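PDB 6HXI: succinyl-CoA ligase (ADP-forming) subunit alpha from Methanosaeta concilii, which belongs to the succinyl-CoA synthetase-like proteins, with coenzyme A bound in the model and a helical domain of the citrate synthase family toward its C-terminus. Local coordinates for residues B[461-475]-B[517-529]. Numbering follows the deposited sequence.
Sequences FKRAQETGLAPEQFV and ELLNYALQVEELT
Tyr521 drives its ring between the two helices of 461-475, a knob among Ala464, Gln465, Pro471 and Phe474. Its CG lies anti to the backbone N (chi1 -176°), which carries the phenol across to the connecting turn, where OH donates a 2.8 Å hydrogen bond to Leu469 O from above the carbonyl plane. The aliphatic part of Gln465 covers one ring face in a CH-pi contact, CB standing 3.9 Å from the Tyr521 centroid; Ala464 CB reaches to 3.4 Å from Tyr521 OH. Apolar packing runs from Phe461 and Leu518 at one end to Val475 and Leu528 at the other. Phe461 fits among Leu518, Tyr521, Ala522 and Val525, while Phe474 CE2 sits over the centre of the Phe461 ring. Val525 CG2 meets the edge of the Phe474 ring at CD2 (3.7 Å), and its CG1 touches Val475 CG2. Pro471 wedges in beside them, its CG 3.6 Å from Gln524 CB, and Leu528 CD1 closes over the start of helix 471-480. Segment 517-529 crosses 461-466 at 93° and 471-475 at -60°, knobs-into-holes packing against two consecutive helices joined by a short turn, within the mainly helical domain related to the C-terminal domain of citrate synthase, with Thr529 close to a bound coenzyme A.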
ATOM      1  N   PHE B 461     -19.089  23.486  -5.029  1.00 33.43           N
ATOM      2  CA  PHE B 461     -20.497  23.874  -4.858  1.00 31.65           C
ATOM      3  C   PHE B 461     -20.701  24.648  -3.553  1.00 36.75           C
ATOM      4  O   PHE B 461     -21.398  25.651  -3.564  1.00 36.91           O
ATOM      5  CB  PHE B 461     -21.447  22.667  -4.966  1.00 31.97           C
ATOM      6  CG  PHE B 461     -21.733  22.229  -6.388  1.00 32.06           C
ATOM      7  CD1 PHE B 461     -20.806  21.474  -7.104  1.00 34.60           C
ATOM      8  CD2 PHE B 461     -22.897  22.619  -7.032  1.00 32.56           C
ATOM      9  CE1 PHE B 461     -21.067  21.084  -8.423  1.00 34.19           C
ATOM     10  CE2 PHE B 461     -23.157  22.215  -8.354  1.00 33.43           C
ATOM     11  CZ  PHE B 461     -22.253  21.440  -9.028  1.00 31.96           C
ATOM     12  N   LYS B 462     -20.080  24.204  -2.440  1.00 36.17           N
ATOM     13  CA  LYS B 462     -20.220  24.881  -1.139  1.00 35.55           C
ATOM     14  C   LYS B 462     -19.737  26.352  -1.250  1.00 42.32           C
ATOM     15  O   LYS B 462     -20.450  27.261  -0.848  1.00 43.75           O
ATOM     16  CB  LYS B 462     -19.453  24.125  -0.033  1.00 36.28           C
ATOM     17  CG  LYS B 462     -19.892  24.481   1.360  1.00 40.64           C
ATOM     18  CD  LYS B 462     -18.831  24.247   2.415  1.00 48.22           C
ATOM     19  CE  LYS B 462     -19.387  24.761   3.719  1.00 68.15           C
ATOM     20  NZ  LYS B 462     -18.398  25.518   4.525  1.00 74.94           N
ATOM     21  N   ARG B 463     -18.553  26.565  -1.831  1.00 40.08           N
ATOM     22  CA  ARG B 463     -17.947  27.883  -2.024  1.00 40.92           C
ATOM     23  C   ARG B 463     -18.853  28.803  -2.866  1.00 46.32           C
ATOM     24  O   ARG B 463     -19.175  29.899  -2.424  1.00 50.10           O
ATOM     25  CB  ARG B 463     -16.539  27.735  -2.634  1.00 41.44           C
ATOM     26  CG  ARG B 463     -15.866  29.060  -2.990  1.00 55.62           C
ATOM     27  CD  ARG B 463     -14.719  28.897  -3.972  1.00 56.59           C
ATOM     28  NE  ARG B 463     -15.119  28.228  -5.216  1.00 67.71           N
ATOM     29  CZ  ARG B 463     -15.663  28.831  -6.271  1.00 78.85           C
ATOM     30  NH1 ARG B 463     -15.897  30.139  -6.252  1.00 61.55           N
ATOM     31  NH2 ARG B 463     -15.986  28.129  -7.348  1.00 67.32           N
ATOM     32  N   ALA B 464     -19.325  28.343  -4.014  1.00 40.29           N
ATOM     33  CA  ALA B 464     -20.196  29.133  -4.872  1.00 39.27           C
ATOM     34  C   ALA B 464     -21.434  29.600  -4.132  1.00 44.90           C
ATOM     35  O   ALA B 464     -21.709  30.794  -4.102  1.00 45.10           O
ATOM     36  CB  ALA B 464     -20.584  28.332  -6.110  1.00 39.62           C
ATOM     37  N   GLN B 465     -22.153  28.662  -3.492  1.00 43.31           N
ATOM     38  CA  GLN B 465     -23.378  28.904  -2.760  1.00 43.20           C
ATOM     39  C   GLN B 465     -23.150  29.781  -1.535  1.00 52.07           C
ATOM     40  O   GLN B 465     -24.005  30.605  -1.246  1.00 53.91           O
ATOM     41  CB  GLN B 465     -24.007  27.559  -2.394  1.00 44.09           C
ATOM     42  CG  GLN B 465     -25.480  27.615  -1.982  1.00 52.08           C
ATOM     43  CD  GLN B 465     -25.736  27.421  -0.514  1.00 81.75           C
ATOM     44  OE1 GLN B 465     -24.876  26.994   0.263  1.00 86.44           O
ATOM     45  NE2 GLN B 465     -26.956  27.686  -0.112  1.00 77.23           N
ATOM     46  N   GLU B 466     -21.996  29.641  -0.850  1.00 51.83           N
ATOM     47  CA  GLU B 466     -21.632  30.429   0.348  1.00 53.80           C
ATOM     48  C   GLU B 466     -21.340  31.884  -0.036  1.00 60.33           C
ATOM     49  O   GLU B 466     -21.976  32.806   0.487  1.00 60.09           O
ATOM     50  CB  GLU B 466     -20.364  29.872   1.039  1.00 54.61           C
ATOM     51  CG  GLU B 466     -20.573  28.846   2.135  1.00 68.04           C
ATOM     52  CD  GLU B 466     -19.268  28.306   2.692  1.00 98.18           C
ATOM     53  OE1 GLU B 466     -19.175  28.145   3.928  1.00104.21           O
ATOM     54  OE2 GLU B 466     -18.326  28.071   1.899  1.00 95.34           O
ATOM     55  N   THR B 467     -20.362  32.078  -0.964  1.00 57.08           N
ATOM     56  CA  THR B 467     -19.922  33.392  -1.449  1.00 56.54           C
ATOM     57  C   THR B 467     -21.054  34.157  -2.172  1.00 59.78           C
ATOM     58  O   THR B 467     -20.847  35.284  -2.622  1.00 61.83           O
ATOM     59  CB  THR B 467     -18.633  33.281  -2.277  1.00 56.54           C
ATOM     60  OG1 THR B 467     -18.901  32.609  -3.510  1.00 54.24           O
ATOM     61  CG2 THR B 467     -17.501  32.589  -1.517  1.00 52.31           C
ATOM     62  N   GLY B 468     -22.229  33.551  -2.244  1.00 53.81           N
ATOM     63  CA  GLY B 468     -23.407  34.162  -2.837  1.00 54.40           C
ATOM     64  C   GLY B 468     -23.550  34.107  -4.345  1.00 60.10           C
ATOM     65  O   GLY B 468     -24.559  34.598  -4.866  1.00 60.48           O
ATOM     66  N   LEU B 469     -22.563  33.516  -5.077  1.00 56.54           N
ATOM     67  CA  LEU B 469     -22.604  33.386  -6.552  1.00 54.94           C
ATOM     68  C   LEU B 469     -23.939  32.826  -7.035  1.00 57.12           C
ATOM     69  O   LEU B 469     -24.405  31.820  -6.504  1.00 56.29           O
ATOM     70  CB  LEU B 469     -21.484  32.472  -7.072  1.00 53.97           C
ATOM     71  CG  LEU B 469     -20.040  32.929  -6.950  1.00 57.98           C
ATOM     72  CD1 LEU B 469     -19.115  31.885  -7.507  1.00 56.60           C
ATOM     73  CD2 LEU B 469     -19.805  34.247  -7.677  1.00 62.47           C
ATOM     74  N   ALA B 470     -24.581  33.491  -8.012  1.00 52.60           N
ATOM     75  CA  ALA B 470     -25.813  32.948  -8.577  1.00 50.23           C
ATOM     76  C   ALA B 470     -25.394  31.702  -9.421  1.00 49.30           C
ATOM     77  O   ALA B 470     -24.279  31.707  -9.948  1.00 48.36           O
ATOM     78  CB  ALA B 470     -26.495  33.987  -9.454  1.00 51.32           C
ATOM     79  N   PRO B 471     -26.208  30.610  -9.501  1.00 43.89           N
ATOM     80  CA  PRO B 471     -25.803  29.436 -10.303  1.00 43.57           C
ATOM     81  C   PRO B 471     -25.185  29.763 -11.669  1.00 49.36           C
ATOM     82  O   PRO B 471     -24.177  29.160 -12.035  1.00 48.45           O
ATOM     83  CB  PRO B 471     -27.101  28.647 -10.446  1.00 45.44           C
ATOM     84  CG  PRO B 471     -27.866  28.995  -9.235  1.00 48.90           C
ATOM     85  CD  PRO B 471     -27.560  30.420  -8.936  1.00 44.57           C
ATOM     86  N   GLU B 472     -25.734  30.778 -12.371  1.00 48.18           N
ATOM     87  CA  GLU B 472     -25.274  31.279 -13.686  1.00 48.96           C
ATOM     88  C   GLU B 472     -23.855  31.818 -13.596  1.00 51.32           C
ATOM     89  O   GLU B 472     -23.040  31.504 -14.452  1.00 51.14           O
ATOM     90  CB  GLU B 472     -26.216  32.373 -14.246  1.00 51.92           C
ATOM     91  CG  GLU B 472     -27.710  32.064 -14.190  1.00 71.07           C
ATOM     92  CD  GLU B 472     -28.374  32.207 -12.830  1.00 98.43           C
ATOM     93  OE1 GLU B 472     -28.373  33.334 -12.282  1.00104.92           O
ATOM     94  OE2 GLU B 472     -28.892  31.189 -12.313  1.00 88.57           O
ATOM     95  N   GLN B 473     -23.552  32.579 -12.524  1.00 48.56           N
ATOM     96  CA  GLN B 473     -22.232  33.153 -12.252  1.00 48.57           C
ATOM     97  C   GLN B 473     -21.204  32.081 -11.977  1.00 49.79           C
ATOM     98  O   GLN B 473     -20.067  32.218 -12.425  1.00 49.39           O
ATOM     99  CB  GLN B 473     -22.281  34.173 -11.096  1.00 50.27           C
ATOM    100  CG  GLN B 473     -23.028  35.458 -11.456  1.00 71.97           C
ATOM    101  CD  GLN B 473     -22.998  36.468 -10.338  1.00 92.13           C
ATOM    102  OE1 GLN B 473     -23.610  36.278  -9.280  1.00 86.77           O
ATOM    103  NE2 GLN B 473     -22.296  37.576 -10.564  1.00 80.25           N
ATOM    104  N   PHE B 474     -21.595  31.006 -11.251  1.00 44.37           N
ATOM    105  CA  PHE B 474     -20.719  29.874 -10.942  1.00 41.94           C
ATOM    106  C   PHE B 474     -20.390  29.127 -12.228  1.00 42.47           C
ATOM    107  O   PHE B 474     -19.211  28.885 -12.509  1.00 40.45           O
ATOM    108  CB  PHE B 474     -21.376  28.931  -9.908  1.00 43.24           C
ATOM    109  CG  PHE B 474     -20.682  27.601  -9.650  1.00 42.95           C
ATOM    110  CD1 PHE B 474     -19.316  27.549  -9.355  1.00 42.05           C
ATOM    111  CD2 PHE B 474     -21.411  26.415  -9.610  1.00 42.72           C
ATOM    112  CE1 PHE B 474     -18.697  26.338  -9.031  1.00 40.84           C
ATOM    113  CE2 PHE B 474     -20.786  25.206  -9.303  1.00 43.58           C
ATOM    114  CZ  PHE B 474     -19.432  25.182  -8.999  1.00 40.11           C
ATOM    115  N   VAL B 475     -21.430  28.805 -13.031  1.00 39.12           N
ATOM    116  CA  VAL B 475     -21.275  28.128 -14.329  1.00 38.31           C
ATOM    117  C   VAL B 475     -20.338  28.973 -15.212  1.00 45.34           C
ATOM    118  O   VAL B 475     -19.344  28.445 -15.706  1.00 45.97           O
ATOM    119  CB  VAL B 475     -22.654  27.794 -14.975  1.00 41.63           C
ATOM    120  CG1 VAL B 475     -22.520  27.298 -16.418  1.00 40.45           C
ATOM    121  CG2 VAL B 475     -23.415  26.777 -14.128  1.00 40.87           C
ATOM    122  N   GLU B 517     -30.461  22.551   1.023  1.00 41.79           N
ATOM    123  CA  GLU B 517     -30.116  23.863   0.446  1.00 42.70           C
ATOM    124  C   GLU B 517     -29.032  23.774  -0.652  1.00 43.62           C
ATOM    125  O   GLU B 517     -29.181  24.379  -1.723  1.00 44.73           O
ATOM    126  CB  GLU B 517     -29.674  24.813   1.562  1.00 45.41           C
ATOM    127  CG  GLU B 517     -29.757  26.293   1.204  1.00 67.92           C
ATOM    128  CD  GLU B 517     -29.212  27.283   2.224  1.00100.33           C
ATOM    129  OE1 GLU B 517     -28.256  26.936   2.960  1.00101.18           O
ATOM    130  OE2 GLU B 517     -29.701  28.437   2.234  1.00 93.89           O
ATOM    131  N   LEU B 518     -27.948  23.006  -0.398  1.00 35.33           N
ATOM    132  CA  LEU B 518     -26.899  22.883  -1.393  1.00 33.15           C
ATOM    133  C   LEU B 518     -27.373  22.014  -2.561  1.00 36.98           C
ATOM    134  O   LEU B 518     -27.005  22.285  -3.715  1.00 35.16           O
ATOM    135  CB  LEU B 518     -25.582  22.441  -0.774  1.00 31.91           C
ATOM    136  CG  LEU B 518     -24.342  22.572  -1.672  1.00 35.03           C
ATOM    137  CD1 LEU B 518     -24.138  23.996  -2.164  1.00 34.65           C
ATOM    138  CD2 LEU B 518     -23.111  22.023  -0.983  1.00 30.87           C
ATOM    139  N   LEU B 519     -28.304  21.069  -2.287  1.00 35.35           N
ATOM    140  CA  LEU B 519     -28.882  20.271  -3.362  1.00 36.25           C
ATOM    141  C   LEU B 519     -29.776  21.134  -4.263  1.00 42.53           C
ATOM    142  O   LEU B 519     -29.672  21.026  -5.485  1.00 43.77           O
ATOM    143  CB  LEU B 519     -29.593  19.005  -2.871  1.00 35.94           C
ATOM    144  CG  LEU B 519     -30.353  18.211  -3.952  1.00 40.28           C
ATOM    145  CD1 LEU B 519     -29.389  17.467  -4.892  1.00 37.64           C
ATOM    146  CD2 LEU B 519     -31.331  17.249  -3.320  1.00 42.53           C
ATOM    147  N   ASN B 520     -30.566  22.055  -3.672  1.00 40.39           N
ATOM    148  CA  ASN B 520     -31.424  22.937  -4.460  1.00 41.62           C
ATOM    149  C   ASN B 520     -30.592  23.857  -5.368  1.00 44.83           C
ATOM    150  O   ASN B 520     -30.934  24.036  -6.538  1.00 43.71           O
ATOM    151  CB  ASN B 520     -32.436  23.698  -3.592  1.00 43.60           C
ATOM    152  CG  ASN B 520     -33.438  22.830  -2.839  1.00 65.01           C
ATOM    153  OD1 ASN B 520     -33.836  21.726  -3.259  1.00 55.29           O
ATOM    154  ND2 ASN B 520     -33.888  23.334  -1.698  1.00 57.62           N
ATOM    155  N   TYR B 521     -29.459  24.365  -4.858  1.00 40.99           N
ATOM    156  CA  TYR B 521     -28.509  25.165  -5.637  1.00 39.72           C
ATOM    157  C   TYR B 521     -27.919  24.272  -6.746  1.00 41.46           C
ATOM    158  O   TYR B 521     -27.888  24.664  -7.913  1.00 42.03           O
ATOM    159  CB  TYR B 521     -27.390  25.684  -4.692  1.00 41.68           C
ATOM    160  CG  TYR B 521     -26.386  26.617  -5.354  1.00 43.79           C
ATOM    161  CD1 TYR B 521     -26.608  27.993  -5.406  1.00 46.41           C
ATOM    162  CD2 TYR B 521     -25.210  26.125  -5.918  1.00 43.50           C
ATOM    163  CE1 TYR B 521     -25.695  28.852  -6.012  1.00 45.31           C
ATOM    164  CE2 TYR B 521     -24.288  26.978  -6.531  1.00 44.35           C
ATOM    165  CZ  TYR B 521     -24.543  28.339  -6.587  1.00 49.23           C
ATOM    166  OH  TYR B 521     -23.652  29.183  -7.205  1.00 46.67           O
ATOM    167  N   ALA B 522     -27.485  23.053  -6.377  1.00 36.92           N
ATOM    168  CA  ALA B 522     -26.870  22.125  -7.330  1.00 36.23           C
ATOM    169  C   ALA B 522     -27.764  21.825  -8.510  1.00 39.44           C
ATOM    170  O   ALA B 522     -27.258  21.797  -9.638  1.00 37.69           O
ATOM    171  CB  ALA B 522     -26.432  20.845  -6.649  1.00 36.08           C
ATOM    172  N   LEU B 523     -29.085  21.629  -8.249  1.00 35.91           N
ATOM    173  CA  LEU B 523     -30.097  21.364  -9.266  1.00 36.83           C
ATOM    174  C   LEU B 523     -30.335  22.592 -10.155  1.00 42.31           C
ATOM    175  O   LEU B 523     -30.702  22.397 -11.295  1.00 42.26           O
ATOM    176  CB  LEU B 523     -31.439  20.826  -8.673  1.00 37.77           C
ATOM    177  CG  LEU B 523     -31.388  19.465  -7.927  1.00 42.55           C
ATOM    178  CD1 LEU B 523     -32.689  19.177  -7.242  1.00 43.29           C
ATOM    179  CD2 LEU B 523     -31.032  18.320  -8.862  1.00 44.88           C
ATOM    180  N   GLN B 524     -30.127  23.836  -9.649  1.00 40.60           N
ATOM    181  CA  GLN B 524     -30.217  25.074 -10.439  1.00 41.85           C
ATOM    182  C   GLN B 524     -29.024  25.126 -11.392  1.00 46.12           C
ATOM    183  O   GLN B 524     -29.203  25.513 -12.539  1.00 46.82           O
ATOM    184  CB  GLN B 524     -30.226  26.338  -9.548  1.00 43.93           C
ATOM    185  CG  GLN B 524     -31.558  26.640  -8.875  1.00 43.93           C
ATOM    186  CD  GLN B 524     -31.469  27.886  -8.005  1.00 76.38           C
ATOM    187  OE1 GLN B 524     -30.943  27.873  -6.877  1.00 74.05           O
ATOM    188  NE2 GLN B 524     -31.980  29.004  -8.504  1.00 68.73           N
ATOM    189  N   VAL B 525     -27.796  24.761 -10.904  1.00 42.24           N
ATOM    190  CA  VAL B 525     -26.554  24.683 -11.706  1.00 41.19           C
ATOM    191  C   VAL B 525     -26.735  23.634 -12.840  1.00 45.43           C
ATOM    192  O   VAL B 525     -26.352  23.902 -13.996  1.00 45.26           O
ATOM    193  CB  VAL B 525     -25.295  24.367 -10.856  1.00 41.93           C
ATOM    194  CG1 VAL B 525     -24.094  24.061 -11.747  1.00 40.80           C
ATOM    195  CG2 VAL B 525     -24.980  25.493  -9.875  1.00 41.03           C
ATOM    196  N   GLU B 526     -27.320  22.448 -12.486  1.00 40.89           N
ATOM    197  CA  GLU B 526     -27.603  21.349 -13.413  1.00 40.10           C
ATOM    198  C   GLU B 526     -28.561  21.751 -14.555  1.00 46.05           C
ATOM    199  O   GLU B 526     -28.375  21.300 -15.688  1.00 47.03           O
ATOM    200  CB  GLU B 526     -28.126  20.137 -12.643  1.00 40.75           C
ATOM    201  CG  GLU B 526     -28.193  18.842 -13.441  1.00 43.12           C
ATOM    202  CD  GLU B 526     -29.183  17.837 -12.883  1.00 61.42           C
ATOM    203  OE1 GLU B 526     -30.227  18.264 -12.336  1.00 56.96           O
ATOM    204  OE2 GLU B 526     -28.903  16.621 -12.978  1.00 57.49           O
ATOM    205  N   GLU B 527     -29.564  22.606 -14.273  1.00 44.89           N
ATOM    206  CA  GLU B 527     -30.505  23.081 -15.292  1.00 47.01           C
ATOM    207  C   GLU B 527     -29.760  23.871 -16.335  1.00 49.76           C
ATOM    208  O   GLU B 527     -30.020  23.700 -17.524  1.00 52.21           O
ATOM    209  CB  GLU B 527     -31.634  23.921 -14.689  1.00 49.62           C
ATOM    210  CG  GLU B 527     -32.697  23.078 -14.019  1.00 63.46           C
ATOM    211  CD  GLU B 527     -33.883  23.881 -13.529  1.00 96.97           C
ATOM    212  OE1 GLU B 527     -33.879  24.309 -12.352  1.00 86.64           O
ATOM    213  OE2 GLU B 527     -34.828  24.069 -14.329  1.00100.23           O
ATOM    214  N   LEU B 528     -28.769  24.668 -15.894  1.00 42.33           N
ATOM    215  CA  LEU B 528     -27.898  25.443 -16.780  1.00 40.43           C
ATOM    216  C   LEU B 528     -26.940  24.568 -17.616  1.00 43.12           C
ATOM    217  O   LEU B 528     -26.779  24.829 -18.807  1.00 43.38           O
ATOM    218  CB  LEU B 528     -27.119  26.488 -15.972  1.00 39.56           C
ATOM    219  CG  LEU B 528     -27.991  27.577 -15.357  1.00 44.41           C
ATOM    220  CD1 LEU B 528     -27.262  28.277 -14.297  1.00 44.34           C
ATOM    221  CD2 LEU B 528     -28.444  28.588 -16.420  1.00 48.55           C
ATOM    222  N   THR B 529     -26.286  23.549 -16.996  1.00 38.72           N
ATOM    223  CA  THR B 529     -25.349  22.689 -17.705  1.00 37.00           C
ATOM    224  C   THR B 529     -26.093  21.789 -18.694  1.00 41.38           C
ATOM    225  O   THR B 529     -25.630  21.661 -19.833  1.00 41.63           O
ATOM    226  CB  THR B 529     -24.390  21.941 -16.760  1.00 42.45           C
ATOM    227  OG1 THR B 529     -25.113  21.075 -15.889  1.00 42.93           O
ATOM    228  CG2 THR B 529     -23.505  22.874 -15.960  1.00 39.45           C
TER